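Local coordinates for sorbitol-6-phosphate dehydrogenase (Erwinia amylovora CFBP1430, PDB 5O3Z) that catalyses the oxidation of sorbitol 6-phosphate at its second carbon to fructose 6-phosphate, as a short-chain dehydrogenase/reductase that uses a nicotinamide cofactor, at the interface of chains A and B. Coordinates in Å, arbitrary orientation; residue numbers count along the deposited sequence, not the author numbering. Chains: chain A/B, Sorbitol-6-phosphate dehydrogenase.

The interface of chains A and B. Residues chain A 69, 114, 118, 121-122; chain B 106, 109-110, 113.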
ATOM      1  N   GLU A  69      -7.236  -4.698  32.219  1.00 28.86           N
ATOM      2  CA  GLU A  69      -7.203  -3.256  32.444  1.00 27.76           C
ATOM      3  C   GLU A  69      -6.692  -2.810  33.839  1.00 30.11           C
ATOM      4  O   GLU A  69      -5.986  -1.804  33.972  1.00 27.56           O
ATOM      5  CB  GLU A  69      -8.602  -2.670  32.228  1.00 31.03           C
ATOM      6  CG  GLU A  69      -8.707  -1.175  32.403  1.00 30.77           C
ATOM      7  CD  GLU A  69     -10.073  -0.612  31.982  1.00 32.87           C
ATOM      8  OE1 GLU A  69     -11.097  -1.301  32.206  1.00 38.60           O
ATOM      9  OE2 GLU A  69     -10.119   0.529  31.477  1.00 31.56           O
ATOM     10  N   GLN A 114      -6.828 -10.320  22.102  1.00 26.52           N
ATOM     11  CA  GLN A 114      -6.548  -9.778  23.447  1.00 25.89           C
ATOM     12  C   GLN A 114      -5.043  -9.427  23.581  1.00 23.92           C
ATOM     13  O   GLN A 114      -4.688  -8.325  23.914  1.00 23.47           O
ATOM     14  CB  GLN A 114      -7.009 -10.805  24.535  1.00 28.09           C
ATOM     15  CG  GLN A 114      -8.528 -10.872  24.780  1.00 30.39           C
ATOM     16  CD  GLN A 114      -9.165  -9.507  25.093  1.00 32.41           C
ATOM     17  OE1 GLN A 114      -8.616  -8.707  25.833  1.00 34.84           O
ATOM     18  NE2 GLN A 114     -10.329  -9.236  24.514  1.00 39.66           N
ATOM     19  N   VAL A 118      -5.724  -5.752  22.106  1.00 25.53           N
ATOM     20  CA  VAL A 118      -6.277  -5.020  23.227  1.00 25.07           C
ATOM     21  C   VAL A 118      -5.149  -4.617  24.240  1.00 24.14           C
ATOM     22  O   VAL A 118      -5.163  -3.527  24.817  1.00 26.55           O
ATOM     23  CB  VAL A 118      -7.372  -5.853  23.925  1.00 28.67           C
ATOM     24  CG1 VAL A 118      -7.711  -5.297  25.291  1.00 26.69           C
ATOM     25  CG2 VAL A 118      -8.597  -5.961  23.037  1.00 27.13           C
ATOM     26  N   PHE A 121      -3.625  -1.513  22.937  1.00 22.10           N
ATOM     27  CA  PHE A 121      -4.499  -0.375  23.204  1.00 20.75           C
ATOM     28  C   PHE A 121      -4.368  -0.001  24.721  1.00 20.38           C
ATOM     29  O   PHE A 121      -4.114   1.127  25.052  1.00 19.74           O
ATOM     30  CB  PHE A 121      -5.947  -0.764  22.777  1.00 20.52           C
ATOM     31  CG  PHE A 121      -7.012   0.040  23.390  1.00 20.98           C
ATOM     32  CD1 PHE A 121      -7.366   1.242  22.887  1.00 21.76           C
ATOM     33  CD2 PHE A 121      -7.648  -0.416  24.552  1.00 22.00           C
ATOM     34  CE1 PHE A 121      -8.362   2.000  23.483  1.00 23.12           C
ATOM     35  CE2 PHE A 121      -8.637   0.303  25.152  1.00 21.95           C
ATOM     36  CZ  PHE A 121      -9.016   1.520  24.615  1.00 23.22           C
ATOM     37  N   LEU A 122      -4.472  -0.972  25.625  1.00 21.99           N
ATOM     38  CA  LEU A 122      -4.391  -0.571  27.038  1.00 21.87           C
ATOM     39  C   LEU A 122      -3.085   0.118  27.433  1.00 22.53           C
ATOM     40  O   LEU A 122      -3.110   1.239  28.028  1.00 21.84           O
ATOM     41  CB  LEU A 122      -4.701  -1.702  27.930  1.00 23.11           C
ATOM     42  CG  LEU A 122      -6.164  -2.087  27.814  1.00 24.74           C
ATOM     43  CD1 LEU A 122      -6.257  -3.485  28.377  1.00 25.07           C
ATOM     44  CD2 LEU A 122      -7.004  -1.034  28.520  1.00 27.16           C
TER
ATOM     45  N   LEU B 106     -12.412   0.754  27.291  1.00 23.19           N
ATOM     46  CA  LEU B 106     -12.195  -0.609  26.920  1.00 26.54           C
ATOM     47  C   LEU B 106     -13.463  -1.317  26.437  1.00 29.05           C
ATOM     48  O   LEU B 106     -13.425  -2.082  25.432  1.00 28.15           O
ATOM     49  CB  LEU B 106     -11.570  -1.420  28.027  1.00 28.04           C
ATOM     50  CG  LEU B 106     -11.253  -2.862  27.709  1.00 30.20           C
ATOM     51  CD1 LEU B 106     -10.199  -3.064  26.617  1.00 31.34           C
ATOM     52  CD2 LEU B 106     -10.835  -3.595  28.974  1.00 31.40           C
ATOM     53  N   PHE B 109     -13.896  -0.463  22.806  1.00 27.52           N
ATOM     54  CA  PHE B 109     -12.849  -1.079  21.988  1.00 26.49           C
ATOM     55  C   PHE B 109     -13.132  -2.538  21.802  1.00 26.50           C
ATOM     56  O   PHE B 109     -13.154  -3.007  20.661  1.00 26.21           O
ATOM     57  CB  PHE B 109     -11.498  -0.863  22.677  1.00 28.36           C
ATOM     58  CG  PHE B 109     -10.338  -1.117  21.795  1.00 26.09           C
ATOM     59  CD1 PHE B 109      -9.923  -0.141  20.899  1.00 26.63           C
ATOM     60  CD2 PHE B 109      -9.704  -2.327  21.810  1.00 25.52           C
ATOM     61  CE1 PHE B 109      -8.839  -0.386  20.067  1.00 26.84           C
ATOM     62  CE2 PHE B 109      -8.615  -2.557  21.022  1.00 27.12           C
ATOM     63  CZ  PHE B 109      -8.194  -1.607  20.132  1.00 26.57           C
ATOM     64  N   ASP B 110     -13.408  -3.256  22.909  1.00 25.72           N
ATOM     65  CA  ASP B 110     -13.876  -4.661  22.870  1.00 27.85           C
ATOM     66  C   ASP B 110     -15.140  -4.881  21.969  1.00 26.11           C
ATOM     67  O   ASP B 110     -15.223  -5.818  21.173  1.00 24.44           O
ATOM     68  CB  ASP B 110     -14.137  -5.225  24.291  1.00 30.01           C
ATOM     69  CG  ASP B 110     -12.886  -5.835  24.926  1.00 35.05           C
ATOM     70  OD1 ASP B 110     -12.028  -6.410  24.182  1.00 32.72           O
ATOM     71  OD2 ASP B 110     -12.766  -5.747  26.189  1.00 33.82           O
ATOM     72  N   LEU B 113     -14.188  -4.729  18.210  1.00 23.38           N
ATOM     73  CA  LEU B 113     -13.507  -5.929  17.842  1.00 23.75           C
ATOM     74  C   LEU B 113     -14.475  -7.095  17.698  1.00 24.18           C
ATOM     75  O   LEU B 113     -14.340  -7.902  16.789  1.00 24.35           O
ATOM     76  CB  LEU B 113     -12.447  -6.280  18.927  1.00 26.42           C
ATOM     77  CG  LEU B 113     -11.018  -5.791  18.792  1.00 29.79           C
ATOM     78  CD1 LEU B 113     -10.827  -4.441  18.178  1.00 30.06           C
ATOM     79  CD2 LEU B 113     -10.239  -5.902  20.091  1.00 30.40           C
TER
HETATM   80  O   HOH W   1     -11.932   1.497  30.131  1.00 30.81           O
HETATM   81  O   HOH W   2     -10.939  -7.446  26.883  1.00 44.95           O
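B:Leu106, A:Val118 and A:Phe121 bury the most surface in this patch, where helix 106-133 of one subunit packs on the same helix of the other and A:Glu69 reaches in from the start of helix 69-83. Helix-to-helix pairing about a two-fold axis is typical of the short-chain dehydrogenase/reductase family, and every contact recurs with the chains exchanged; the deposited assembly is a tetramer, so this is probably one of its natural interfaces.

B:Leu106, with 70 Å² hidden, sends its two methyls different ways: CD1 to A:Val118 and A:Phe121, CD2 to A:Glu69. B:Leu106 CD1 meets CG1 of A:Val118 at 3.6 Å and also reaches CE2 at the rim of the A:Phe121 ring, while CD2 lies near CB and the carboxylate oxygen OE1 of A:Glu69. The latter side chain, extended with CG anti to the backbone N (chi1 -179°), runs past the leucine in the opposite direction. A:Glu69 OE2, of the carboxylate, takes up water 1 at 2.5 Å, and the same water is 3.0 Å from the backbone N of B:Leu106, the first residue of its helix; the nearly straight N-H geometry (173°) supports a water bridge to that helix end.

A:Phe121 and B:Phe109 stack face to face, their ring centroids 3.9 Å apart and planes inclined by 10°. Each CG sits over the centre of the opposite ring, which shows an offset along antiparallel side chains. A:Val118 closes one border of this stack: its CG2 methyl lies at the edge of the B:Phe109 ring, in plane, and presses on CD2 of B:Leu113 at 3.4 Å, a tight fit.

Beyond the valine the contact turns polar. A bend at chi2 turns the amide of A:Gln114 towards B:Asp110; the two side chains cross at about a right angle, their amide and carboxylate planes well away from coplanar, and A:Gln114 NE2 makes a weak hydrogen bond to B:Asp110 OD1 at 3.3 Å. Water 2 offers a second, water-mediated link, lying 2.8 Å from A:Gln114 OE1 and 2.6 Å from B:Asp110 OD2.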